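Receptor-type adenylate cyclase GRESAG 4.1 (Trypanosoma brucei, PDB 1FX2) catalyses the conversion of ATP to cyclic AMP and diphosphate through a class III adenylyl cyclase catalytic domain, the part of this membrane protein described here. Local coordinates at residues 18-23 with 130-135; 28-33 with 93-98; 168-173 with 225-230. One frame throughout, in Å; residues are numbered along the deposited sequence. Where two conformers were deposited one is given.

Interaction 1: residues 18-23 with 130-135; sequences TDIESS and NGLRVR. With SO4 (sulfate ion), chain B.
D19 and R135 face each other as an antiparallel hydrogen-bonded pair where strand 13-20 and strand 134-141 run side by side in the central sheet of the class III cyclase fold. D19 N reaches R135 O at 3.1 Å, and R135 N returns to D19 O at 2.8 Å. Next comes the non-hydrogen-bonded pair I20-V134, and then E21 N binds R133 O at 2.8 Å.

The R135 side chain leaves CB with CG between the backbone N and the carbonyl carbon (chi1 56°), which lays CG 3.5 Å from D19 O. The chain then runs extended through CD to NE, which passes D19 CB and forms a salt bridge with E168. The guanidinium is turned so that D19 CB sits over one face, offset toward its rim. NH1 binds O3 of a sulfate ion and a water that also donates to E21 OE2, an oxygen that accepts from G173 N as well; NH2, less surely placed, points to E232 and the sulfate. S22 N also donates to O3, at 2.9 Å in an almost straight bond (175°), within the type II turn I20-S23.

D19, predicted to bind magnesium, directs OD2 to S63, and its carboxylate lies 26° from the R135 guanidinium plane. On the sheet face carrying I20 and V134, I20 CD1 meets L132 CD1 at 3.8 Å. R133, held by E103 and Y125, is joined to E21 through another water; in the given conformer of E21, one of two, this water lies 2.8 Å from both R133 NH1 and E21 OE1.

Interaction 2: residues 28-33 with 93-98; sequences AAHPDL and NALDDS
H30 and S98 meet where the turn that ends helix 23-29 packs on the first turns of helix 94-109, at the periphery of the cyclase domain. H30 is the first residue past its helix to leave helical backbone angles. Its CG lies anti to the carbonyl carbon, beside the backbone N (chi1 -54°), and the imidazole extends toward helix 94-109. NE2 leads: it lies 2.7 Å from S98 OG in a hydrogen bond whose direction is open, with the hydroxyl oxygen near the ring plane at the ring's edge. S98 OG is likewise anti to its own carbonyl carbon (chi1 -72°). One face of the imidazole carries A29 CB, 3.7 Å above the ring centre, a methyl from the preceding residue of the same segment.

Apolar contacts lie beside this bond. A94 CB touches two side chains of segment 28-33, H30 through CE1 at 3.7 Å and L33 through CD1 at the same distance. L33 is brought back beside H30 by a backbone turn in which L33 N bonds H30 O. L95 packs on L26 and L132, while one of its methyls, CD2, comes within 4.3 Å of H30 CD2.

Interaction 3: residues 168-173 with 225-230; sequences ESVANG and AALRLD. With SO4 (sulfate ion), chain B.
V170 and R228 bring together the end of helix 159-169, with the loop after it, and the C-terminal tail of the cyclase catalytic domain, pinning the tail beside the central sheet; the touching parts run nearly antiparallel, 167° apart. Two hydrogen bonds join them. R228 N, at the centre of an inverse gamma turn, donates to V170 O at 2.8 Å. N172 ND2 donates to A226 O at 3.1 Å; that oxygen lies in the N172 amide plane, whereas the nitrogen stands well above the plane of the A226 carbonyl.

Apolar packing is looser: V170 CG2 approaches L227 CD1, and V170 CG1 approaches L229 CD2, both at 4.2 Å. The aliphatic part of R228 also packs on polar backbone and amide atoms, its CG 3.6 Å from N172 OD1 and its CD 3.6 Å from A171 O.

Ionic contact comes at the tip of R228. The chain bends at chi3 (98°), and NH1 bonds both O3 and O4 of the sulfate, each at 3.0 Å. R135 NH1 shares this anion, which probably eases the closeness of the two positive groups; R228 NE makes a long, weak ion pair with E21.

Beyond the two segments, V170, A171 and L227 rest on L177 of strand 176-179, and L227 and L229 reach V202, so both segments pack against the sheet and the tail also meets strand 196-202.

Overall arrangement
From the N terminus, strand 13-20 leads into interaction 1, whose second half, 130-135, arrives only after several helices and the hairpin of strands 55-60 and 63-68. Interaction 2 falls within that long excursion, fastening the end of helix 23-29 to the start of helix 94-109. The two meet where D96 bonds G131 N and L95 packs on L132. Interaction 3 follows in series: it opens at the end of helix 159-169 and closes with the tail beyond strand 211-216. It touches interaction 1 through the shared sulfate and the E21-G173 bond, but stays clear of interaction 2, its nearest atoms about 10 Å away. Interaction 1 thus lies between the other two, touching both.

Interaction 1: residues 18-23 with 130-135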
ATOM      1  N   THR A  18      -4.516  -2.941  19.429  1.00  6.97           N
ATOM      2  CA  THR A  18      -4.984  -4.330  19.361  1.00  7.63           C
ATOM      3  C   THR A  18      -6.367  -4.408  19.960  1.00  9.48           C
ATOM      4  O   THR A  18      -6.750  -3.652  20.883  1.00  9.39           O
ATOM      5  CB  THR A  18      -4.083  -5.326  20.119  1.00  8.43           C
ATOM      6  OG1 THR A  18      -4.287  -5.182  21.535  1.00 10.75           O
ATOM      7  CG2 THR A  18      -2.564  -5.149  19.783  1.00 10.25           C
ATOM      8  N   ASP A  19      -7.118  -5.422  19.484  1.00  7.27           N
ATOM      9  CA  ASP A  19      -8.441  -5.747  20.064  1.00  6.03           C
ATOM     10  C   ASP A  19      -8.749  -7.166  19.851  1.00  7.20           C
ATOM     11  O   ASP A  19      -8.330  -7.795  18.811  1.00  8.51           O
ATOM     12  CB  ASP A  19      -9.655  -5.009  19.389  1.00  8.31           C
ATOM     13  CG  ASP A  19      -9.883  -3.638  19.931  1.00 16.68           C
ATOM     14  OD1 ASP A  19      -9.372  -2.625  19.377  1.00 15.82           O
ATOM     15  OD2 ASP A  19     -10.610  -3.511  20.914  1.00 11.82           O
ATOM     16  N   ILE A  20      -9.475  -7.760  20.788  1.00  6.87           N
ATOM     17  CA  ILE A  20     -10.003  -9.102  20.559  1.00  7.43           C
ATOM     18  C   ILE A  20     -11.238  -8.961  19.619  1.00  8.94           C
ATOM     19  O   ILE A  20     -12.131  -8.161  19.872  1.00 10.01           O
ATOM     20  CB  ILE A  20     -10.478  -9.725  21.868  1.00  5.57           C
ATOM     21  CG1 ILE A  20      -9.260 -10.035  22.754  1.00  8.97           C
ATOM     22  CG2 ILE A  20     -11.273 -11.067  21.556  1.00  9.37           C
ATOM     23  CD1 ILE A  20      -9.707 -10.422  24.198  1.00  9.76           C
ATOM     24  N   GLU A  21     -11.249  -9.617  18.451  0.50  6.45           N
ATOM     25  CA  GLU A  21     -12.428  -9.520  17.564  0.50  4.20           C
ATOM     26  C   GLU A  21     -13.584 -10.252  18.264  0.50  5.85           C
ATOM     27  O   GLU A  21     -13.432 -11.344  18.802  0.50  7.92           O
ATOM     28  CB  GLU A  21     -12.144 -10.223  16.238  0.50  5.47           C
ATOM     29  CG  GLU A  21     -13.383 -10.218  15.292  0.50  5.67           C
ATOM     30  CD  GLU A  21     -13.156 -10.951  13.978  0.50  7.00           C
ATOM     31  OE1 GLU A  21     -13.638 -12.090  13.780  0.50  9.55           O
ATOM     32  OE2 GLU A  21     -12.583 -10.332  13.096  0.50  6.55           O
ATOM     33  N   SER A  22     -14.789  -9.660  18.127  1.00  8.04           N
ATOM     34  CA  SER A  22     -16.075 -10.157  18.638  1.00 10.03           C
ATOM     35  C   SER A  22     -16.113 -10.316  20.157  1.00  7.90           C
ATOM     36  O   SER A  22     -16.736 -11.222  20.663  1.00  9.01           O
ATOM     37  CB  SER A  22     -16.426 -11.475  17.940  1.00  9.37           C
ATOM     38  OG  SER A  22     -16.299 -11.372  16.545  1.00 11.19           O
ATOM     39  N   SER A  23     -15.423  -9.407  20.859  1.00 13.10           N
ATOM     40  CA  SER A  23     -15.349  -9.482  22.312  1.00 16.41           C
ATOM     41  C   SER A  23     -16.770  -9.433  22.963  1.00 10.97           C
ATOM     42  O   SER A  23     -17.075 -10.250  23.858  1.00 13.08           O
ATOM     43  CB  SER A  23     -14.416  -8.283  22.779  1.00 20.10           C
ATOM     44  OG  SER A  23     -13.989  -8.556  24.062  1.00 32.11           O
ATOM     45  N   ASN A 130      -6.339 -20.748  16.654  1.00  7.18           N
ATOM     46  CA  ASN A 130      -6.550 -21.290  18.010  1.00  6.68           C
ATOM     47  C   ASN A 130      -6.780 -20.141  18.989  1.00  7.72           C
ATOM     48  O   ASN A 130      -5.902 -19.270  19.160  1.00  9.56           O
ATOM     49  CB  ASN A 130      -5.229 -22.005  18.479  1.00  7.63           C
ATOM     50  CG  ASN A 130      -5.306 -22.592  19.905  1.00  8.83           C
ATOM     51  OD1 ASN A 130      -6.334 -23.078  20.364  1.00 12.34           O
ATOM     52  ND2 ASN A 130      -4.160 -22.496  20.629  1.00 10.45           N
ATOM     53  N   GLY A 131      -7.917 -20.180  19.680  1.00  7.13           N
ATOM     54  CA  GLY A 131      -8.191 -19.233  20.727  1.00  8.08           C
ATOM     55  C   GLY A 131      -8.616 -17.850  20.308  1.00  7.38           C
ATOM     56  O   GLY A 131      -9.225 -17.670  19.258  1.00  7.19           O
ATOM     57  N   LEU A 132      -8.393 -16.863  21.199  1.00  7.63           N
ATOM     58  CA  LEU A 132      -8.832 -15.480  20.893  1.00  6.20           C
ATOM     59  C   LEU A 132      -8.174 -14.969  19.615  1.00  5.75           C
ATOM     60  O   LEU A 132      -6.954 -15.143  19.436  1.00  8.27           O
ATOM     61  CB  LEU A 132      -8.386 -14.585  22.093  1.00  7.44           C
ATOM     62  CG  LEU A 132      -9.052 -14.922  23.405  1.00  8.24           C
ATOM     63  CD1 LEU A 132      -8.382 -13.995  24.455  1.00  9.88           C
ATOM     64  CD2 LEU A 132     -10.598 -14.723  23.404  1.00  8.92           C
ATOM     65  N   ARG A 133      -8.938 -14.324  18.756  1.00  6.43           N
ATOM     66  CA  ARG A 133      -8.368 -13.789  17.498  1.00  6.53           C
ATOM     67  C   ARG A 133      -8.222 -12.266  17.650  1.00  7.81           C
ATOM     68  O   ARG A 133      -9.235 -11.540  17.871  1.00  9.26           O
ATOM     69  CB  ARG A 133      -9.340 -14.129  16.329  1.00  7.13           C
ATOM     70  CG  ARG A 133      -9.452 -15.611  16.030  1.00  6.56           C
ATOM     71  CD  ARG A 133     -10.462 -15.840  14.924  1.00  7.38           C
ATOM     72  NE  ARG A 133     -10.582 -17.313  14.703  1.00  7.92           N
ATOM     73  CZ  ARG A 133     -11.256 -17.790  13.658  1.00  9.17           C
ATOM     74  NH1 ARG A 133     -11.843 -16.968  12.798  1.00 11.15           N
ATOM     75  NH2 ARG A 133     -11.408 -19.114  13.547  1.00  7.75           N
ATOM     76  N   VAL A 134      -6.998 -11.807  17.615  1.00  6.92           N
ATOM     77  CA  VAL A 134      -6.705 -10.390  17.952  1.00  6.34           C
ATOM     78  C   VAL A 134      -6.382  -9.702  16.627  1.00  5.58           C
ATOM     79  O   VAL A 134      -5.614 -10.207  15.798  1.00  7.16           O
ATOM     80  CB  VAL A 134      -5.435 -10.395  18.793  1.00  7.82           C
ATOM     81  CG1 VAL A 134      -5.005  -8.935  19.112  1.00  7.53           C
ATOM     82  CG2 VAL A 134      -5.721 -11.086  20.139  1.00 10.32           C
ATOM     83  N   ARG A 135      -7.091  -8.568  16.426  1.00  5.98           N
ATOM     84  CA  ARG A 135      -6.774  -7.690  15.270  1.00  4.82           C
ATOM     85  C   ARG A 135      -5.773  -6.660  15.699  1.00  5.96           C
ATOM     86  O   ARG A 135      -5.761  -6.216  16.856  1.00  6.59           O
ATOM     87  CB  ARG A 135      -8.053  -6.997  14.730  1.00  7.75           C
ATOM     88  CG  ARG A 135      -8.799  -6.214  15.749  1.00  9.02           C
ATOM     89  CD  ARG A 135      -9.890  -5.329  14.976  1.00 11.23           C
ATOM     90  NE  ARG A 135     -10.666  -4.563  15.917  1.00 13.50           N
ATOM     91  CZ  ARG A 135     -11.782  -5.023  16.437  1.00 12.43           C
ATOM     92  NH1 ARG A 135     -12.246  -6.244  16.079  1.00 12.26           N
ATOM     93  NH2 ARG A 135     -12.461  -4.272  17.327  1.00 15.52           N
TER
HETATM   94  S   SO4 B1123     -15.874  -6.162  16.990  1.00 17.76           S
HETATM   95  O1  SO4 B1123     -17.133  -6.718  17.423  1.00 23.52           O
HETATM   96  O2  SO4 B1123     -15.263  -5.273  17.984  1.00 18.92           O
HETATM   97  O3  SO4 B1123     -14.980  -7.224  16.608  1.00 14.73           O
HETATM   98  O4  SO4 B1123     -16.155  -5.366  15.767  1.00 27.16           O
HETATM   99  O   HOH W   1     -12.315 -14.240  12.506  1.00 20.91           O
HETATM  100  O   HOH W   2     -11.586  -7.807  13.815  1.00 21.35           O

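Interaction 2: residues 28-33 with 93-98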
ATOM      1  N   ALA A  28     -20.677 -12.672  25.934  1.00 10.07           N
ATOM      2  CA  ALA A  28     -22.087 -13.106  26.156  1.00 12.39           C
ATOM      3  C   ALA A  28     -22.199 -14.586  26.150  1.00 10.39           C
ATOM      4  O   ALA A  28     -22.965 -15.198  26.973  1.00 12.82           O
ATOM      5  CB  ALA A  28     -23.011 -12.534  25.098  1.00 14.31           C
ATOM      6  N   ALA A  29     -21.487 -15.276  25.266  1.00 12.38           N
ATOM      7  CA  ALA A  29     -21.538 -16.723  25.173  1.00 12.03           C
ATOM      8  C   ALA A  29     -20.718 -17.480  26.183  1.00 14.15           C
ATOM      9  O   ALA A  29     -21.123 -18.561  26.628  1.00 15.64           O
ATOM     10  CB  ALA A  29     -21.051 -17.170  23.750  1.00 14.15           C
ATOM     11  N   HIS A  30     -19.617 -16.887  26.648  1.00 10.74           N
ATOM     12  CA  HIS A  30     -18.667 -17.583  27.509  1.00 11.11           C
ATOM     13  C   HIS A  30     -18.256 -16.727  28.693  1.00 11.86           C
ATOM     14  O   HIS A  30     -17.086 -16.483  28.971  1.00 12.31           O
ATOM     15  CB  HIS A  30     -17.413 -17.881  26.692  1.00 11.77           C
ATOM     16  CG  HIS A  30     -17.703 -18.624  25.417  1.00 13.22           C
ATOM     17  ND1 HIS A  30     -18.363 -19.848  25.389  1.00 15.36           N
ATOM     18  CD2 HIS A  30     -17.486 -18.279  24.126  1.00 13.10           C
ATOM     19  CE1 HIS A  30     -18.536 -20.211  24.123  1.00 17.46           C
ATOM     20  NE2 HIS A  30     -18.011 -19.286  23.338  1.00 14.41           N
ATOM     21  N   PRO A  31     -19.234 -16.342  29.511  1.00 11.57           N
ATOM     22  CA  PRO A  31     -18.881 -15.486  30.672  1.00 10.57           C
ATOM     23  C   PRO A  31     -18.015 -16.166  31.741  1.00 12.44           C
ATOM     24  O   PRO A  31     -17.300 -15.475  32.479  1.00 12.81           O
ATOM     25  CB  PRO A  31     -20.273 -15.124  31.277  1.00 11.28           C
ATOM     26  CG  PRO A  31     -21.061 -16.357  30.929  1.00 11.89           C
ATOM     27  CD  PRO A  31     -20.697 -16.625  29.459  1.00 15.25           C
ATOM     28  N   ASP A  32     -17.989 -17.478  31.784  1.00 12.29           N
ATOM     29  CA  ASP A  32     -17.171 -18.206  32.720  1.00 15.01           C
ATOM     30  C   ASP A  32     -15.766 -18.553  32.153  1.00 16.01           C
ATOM     31  O   ASP A  32     -14.881 -18.961  32.867  1.00 22.79           O
ATOM     32  CB  ASP A  32     -17.883 -19.504  33.085  1.00 20.00           C
ATOM     33  CG  ASP A  32     -19.085 -19.270  34.010  1.00 35.34           C
ATOM     34  OD1 ASP A  32     -19.210 -18.185  34.630  1.00 29.81           O
ATOM     35  OD2 ASP A  32     -19.898 -20.207  34.125  1.00 38.36           O
ATOM     36  N   LEU A  33     -15.528 -18.232  30.901  1.00 13.72           N
ATOM     37  CA  LEU A  33     -14.194 -18.512  30.296  1.00 14.65           C
ATOM     38  C   LEU A  33     -13.482 -17.197  30.002  1.00 10.96           C
ATOM     39  O   LEU A  33     -12.274 -17.151  30.074  1.00 12.47           O
ATOM     40  CB  LEU A  33     -14.313 -19.252  28.923  1.00 12.92           C
ATOM     41  CG  LEU A  33     -15.087 -20.547  28.803  1.00 25.10           C
ATOM     42  CD1 LEU A  33     -15.143 -20.941  27.292  1.00 21.59           C
ATOM     43  CD2 LEU A  33     -14.315 -21.554  29.651  1.00 22.60           C
ATOM     44  N   ASN A  93     -12.124 -25.445  23.453  1.00 13.16           N
ATOM     45  CA  ASN A  93     -12.324 -25.249  21.992  1.00 13.29           C
ATOM     46  C   ASN A  93     -13.524 -24.359  21.827  1.00 13.86           C
ATOM     47  O   ASN A  93     -13.894 -24.050  20.683  1.00 13.17           O
ATOM     48  CB  ASN A  93     -12.652 -26.559  21.253  1.00 17.58           C
ATOM     49  CG  ASN A  93     -11.512 -27.544  21.274  1.00 24.13           C
ATOM     50  OD1 ASN A  93     -10.360 -27.191  21.068  1.00 31.78           O
ATOM     51  ND2 ASN A  93     -11.845 -28.789  21.590  1.00 34.60           N
ATOM     52  N   ALA A  94     -14.097 -23.857  22.935  1.00 11.14           N
ATOM     53  CA  ALA A  94     -15.347 -23.095  22.798  1.00 11.07           C
ATOM     54  C   ALA A  94     -15.223 -21.764  22.033  1.00  9.00           C
ATOM     55  O   ALA A  94     -16.138 -21.331  21.360  1.00  9.61           O
ATOM     56  CB  ALA A  94     -15.954 -22.798  24.144  1.00 15.51           C
ATOM     57  N   LEU A  95     -14.118 -21.112  22.223  1.00 11.57           N
ATOM     58  CA  LEU A  95     -13.897 -19.850  21.531  1.00  8.62           C
ATOM     59  C   LEU A  95     -13.710 -20.061  20.004  1.00  8.83           C
ATOM     60  O   LEU A  95     -14.344 -19.343  19.189  1.00  8.73           O
ATOM     61  CB  LEU A  95     -12.658 -19.329  22.252  1.00  9.50           C
ATOM     62  CG  LEU A  95     -13.022 -18.627  23.558  1.00 10.29           C
ATOM     63  CD1 LEU A  95     -11.932 -18.775  24.589  1.00 37.32           C
ATOM     64  CD2 LEU A  95     -13.367 -17.198  23.365  1.00 38.53           C
ATOM     65  N   ASP A  96     -12.986 -21.128  19.621  1.00  7.42           N
ATOM     66  CA  ASP A  96     -12.836 -21.485  18.199  1.00  9.17           C
ATOM     67  C   ASP A  96     -14.185 -21.893  17.610  1.00  8.35           C
ATOM     68  O   ASP A  96     -14.533 -21.502  16.496  1.00  9.58           O
ATOM     69  CB  ASP A  96     -11.803 -22.578  18.070  1.00  8.54           C
ATOM     70  CG  ASP A  96     -10.412 -22.059  18.327  1.00 10.81           C
ATOM     71  OD1 ASP A  96      -9.913 -22.128  19.468  1.00  9.56           O
ATOM     72  OD2 ASP A  96      -9.854 -21.462  17.367  1.00  9.56           O
ATOM     73  N   ASP A  97     -14.960 -22.665  18.380  1.00  8.71           N
ATOM     74  CA  ASP A  97     -16.304 -23.017  17.866  1.00  9.74           C
ATOM     75  C   ASP A  97     -17.140 -21.796  17.653  1.00  8.02           C
ATOM     76  O   ASP A  97     -17.827 -21.697  16.632  1.00  9.79           O
ATOM     77  CB  ASP A  97     -17.020 -23.927  18.922  1.00 11.34           C
ATOM     78  CG  ASP A  97     -16.444 -25.331  18.978  1.00 18.84           C
ATOM     79  OD1 ASP A  97     -15.632 -25.726  18.140  1.00 18.02           O
ATOM     80  OD2 ASP A  97     -16.774 -26.038  19.951  1.00 23.61           O
ATOM     81  N   SER A  98     -17.089 -20.807  18.572  1.00  8.03           N
ATOM     82  CA  SER A  98     -17.866 -19.573  18.366  1.00  9.38           C
ATOM     83  C   SER A  98     -17.404 -18.800  17.110  1.00  8.53           C
ATOM     84  O   SER A  98     -18.256 -18.421  16.307  1.00  8.86           O
ATOM     85  CB  SER A  98     -17.721 -18.600  19.541  1.00  8.62           C
ATOM     86  OG  SER A  98     -18.478 -19.169  20.656  1.00 12.51           O
TER

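Interaction 3: residues 168-173 with 225-230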
ATOM      1  N   GLU A 168      -6.240  -0.342  12.638  1.00  9.29           N
ATOM      2  CA  GLU A 168      -6.584  -1.576  13.375  1.00  8.33           C
ATOM      3  C   GLU A 168      -8.047  -1.924  13.268  1.00  9.36           C
ATOM      4  O   GLU A 168      -8.393  -3.113  13.155  1.00  9.41           O
ATOM      5  CB  GLU A 168      -6.228  -1.359  14.862  1.00  9.23           C
ATOM      6  CG  GLU A 168      -6.549  -2.649  15.683  1.00  8.72           C
ATOM      7  CD  GLU A 168      -7.703  -2.525  16.621  1.00 12.78           C
ATOM      8  OE1 GLU A 168      -8.792  -2.043  16.256  1.00 16.66           O
ATOM      9  OE2 GLU A 168      -7.593  -2.947  17.721  1.00 19.32           O
ATOM     10  N   SER A 169      -8.918  -0.888  13.265  1.00  9.51           N
ATOM     11  CA  SER A 169     -10.348  -1.193  13.293  1.00  8.87           C
ATOM     12  C   SER A 169     -10.876  -1.935  12.093  1.00 10.33           C
ATOM     13  O   SER A 169     -11.934  -2.595  12.192  1.00 14.13           O
ATOM     14  CB  SER A 169     -11.120   0.097  13.594  1.00 11.28           C
ATOM     15  OG  SER A 169     -11.209   0.894  12.428  1.00 15.60           O
ATOM     16  N   VAL A 170     -10.199  -1.837  10.941  1.00 10.29           N
ATOM     17  CA  VAL A 170     -10.672  -2.551   9.781  1.00 10.10           C
ATOM     18  C   VAL A 170     -10.018  -3.919   9.620  1.00 10.49           C
ATOM     19  O   VAL A 170     -10.374  -4.654   8.680  1.00 10.35           O
ATOM     20  CB  VAL A 170     -10.451  -1.761   8.474  1.00 13.03           C
ATOM     21  CG1 VAL A 170     -11.249  -0.416   8.626  1.00 14.71           C
ATOM     22  CG2 VAL A 170      -8.992  -1.545   8.052  1.00 11.42           C
ATOM     23  N   ALA A 171      -9.065  -4.258  10.482  1.00  8.51           N
ATOM     24  CA  ALA A 171      -8.478  -5.584  10.391  1.00  7.81           C
ATOM     25  C   ALA A 171      -9.354  -6.692  10.925  1.00  8.97           C
ATOM     26  O   ALA A 171     -10.148  -6.479  11.840  1.00  9.55           O
ATOM     27  CB  ALA A 171      -7.136  -5.606  11.198  1.00  6.78           C
ATOM     28  N   ASN A 172      -9.165  -7.876  10.343  1.00  8.05           N
ATOM     29  CA  ASN A 172      -9.847  -9.056  10.833  1.00  7.45           C
ATOM     30  C   ASN A 172      -9.101  -9.615  12.043  1.00  7.75           C
ATOM     31  O   ASN A 172      -7.919  -9.372  12.275  1.00  8.96           O
ATOM     32  CB  ASN A 172      -9.884 -10.124   9.695  1.00  9.09           C
ATOM     33  CG  ASN A 172     -10.870  -9.770   8.641  1.00 10.94           C
ATOM     34  OD1 ASN A 172     -12.106  -9.879   8.870  1.00 17.41           O
ATOM     35  ND2 ASN A 172     -10.362  -9.169   7.538  1.00 10.89           N
ATOM     36  N   GLY A 173      -9.809 -10.467  12.798  1.00  7.26           N
ATOM     37  CA  GLY A 173      -9.131 -11.128  13.890  1.00  8.02           C
ATOM     38  C   GLY A 173      -8.042 -12.028  13.338  1.00  7.45           C
ATOM     39  O   GLY A 173      -8.225 -12.741  12.346  1.00  8.45           O
ATOM     40  N   ALA A 225     -10.968 -12.795   5.240  1.00 11.43           N
ATOM     41  CA  ALA A 225     -12.038 -12.178   4.470  1.00 13.08           C
ATOM     42  C   ALA A 225     -11.648 -10.729   4.136  1.00 12.46           C
ATOM     43  O   ALA A 225     -10.633 -10.221   4.556  1.00 12.37           O
ATOM     44  CB  ALA A 225     -13.244 -12.125   5.379  1.00 18.08           C
ATOM     45  N   ALA A 226     -12.548 -10.009   3.483  1.00 12.81           N
ATOM     46  CA  ALA A 226     -12.328  -8.633   3.197  1.00 12.32           C
ATOM     47  C   ALA A 226     -12.162  -7.852   4.489  1.00 10.93           C
ATOM     48  O   ALA A 226     -12.620  -8.220   5.617  1.00 13.04           O
ATOM     49  CB  ALA A 226     -13.565  -8.130   2.381  1.00 19.71           C
ATOM     50  N   LEU A 227     -11.555  -6.677   4.335  1.00 12.31           N
ATOM     51  CA  LEU A 227     -11.380  -5.759   5.471  1.00 13.18           C
ATOM     52  C   LEU A 227     -12.763  -5.361   6.023  1.00 15.45           C
ATOM     53  O   LEU A 227     -13.770  -5.326   5.274  1.00 17.35           O
ATOM     54  CB  LEU A 227     -10.570  -4.543   5.085  1.00 11.14           C
ATOM     55  CG  LEU A 227      -9.157  -4.917   4.736  1.00 12.01           C
ATOM     56  CD1 LEU A 227      -8.342  -3.595   4.498  1.00 17.74           C
ATOM     57  CD2 LEU A 227      -8.476  -5.760   5.875  1.00 12.34           C
ATOM     58  N   ARG A 228     -12.821  -5.074   7.323  1.00 14.86           N
ATOM     59  CA  ARG A 228     -14.095  -4.737   7.941  1.00 16.61           C
ATOM     60  C   ARG A 228     -14.290  -3.224   7.871  1.00 22.82           C
ATOM     61  O   ARG A 228     -14.162  -2.535   8.846  1.00 25.70           O
ATOM     62  CB  ARG A 228     -14.082  -5.201   9.403  1.00 19.29           C
ATOM     63  CG  ARG A 228     -13.627  -6.649   9.572  1.00 21.31           C
ATOM     64  CD  ARG A 228     -13.574  -7.116  11.047  1.00 27.27           C
ATOM     65  NE  ARG A 228     -14.753  -7.864  11.488  1.00 41.92           N
ATOM     66  CZ  ARG A 228     -15.270  -7.766  12.717  1.00 42.00           C
ATOM     67  NH1 ARG A 228     -14.732  -6.922  13.601  1.00 30.64           N
ATOM     68  NH2 ARG A 228     -16.239  -8.599  13.093  1.00 29.55           N
ATOM     69  N   LEU A 229     -14.765  -2.747   6.737  1.00 27.39           N
ATOM     70  CA  LEU A 229     -14.956  -1.313   6.573  1.00 38.76           C
ATOM     71  C   LEU A 229     -16.022  -0.791   7.542  1.00 45.55           C
ATOM     72  O   LEU A 229     -16.002   0.386   7.921  1.00 47.50           O
ATOM     73  CB  LEU A 229     -15.216  -0.978   5.111  1.00 41.67           C
ATOM     74  CG  LEU A 229     -14.063  -1.534   4.255  1.00 38.66           C
ATOM     75  CD1 LEU A 229     -14.312  -1.181   2.791  1.00 39.46           C
ATOM     76  CD2 LEU A 229     -12.654  -1.056   4.717  1.00 33.69           C
ATOM     77  N   ASP A 230     -16.902  -1.691   7.977  1.00 48.03           N
ATOM     78  CA  ASP A 230     -17.903  -1.395   8.996  1.00 59.06           C
ATOM     79  C   ASP A 230     -17.053  -1.604  10.284  1.00 64.05           C
ATOM     80  O   ASP A 230     -16.641  -2.727  10.603  1.00 67.80           O
ATOM     81  CB  ASP A 230     -19.041  -2.426   8.890  1.00 64.84           C
ATOM     82  CG  ASP A 230     -20.042  -2.329  10.036  1.00 70.08           C
ATOM     83  OD1 ASP A 230     -20.263  -1.200  10.541  1.00 73.38           O
ATOM     84  OD2 ASP A 230     -20.604  -3.377  10.439  1.00 70.53           O
TER
HETATM   85  S   SO4 B1123     -15.874  -6.162  16.990  1.00 17.76           S
HETATM   86  O1  SO4 B1123     -17.133  -6.718  17.423  1.00 23.52           O
HETATM   87  O2  SO4 B1123     -15.263  -5.273  17.984  1.00 18.92           O
HETATM   88  O3  SO4 B1123     -14.980  -7.224  16.608  1.00 14.73           O
HETATM   89  O4  SO4 B1123     -16.155  -5.366  15.767  1.00 27.16           O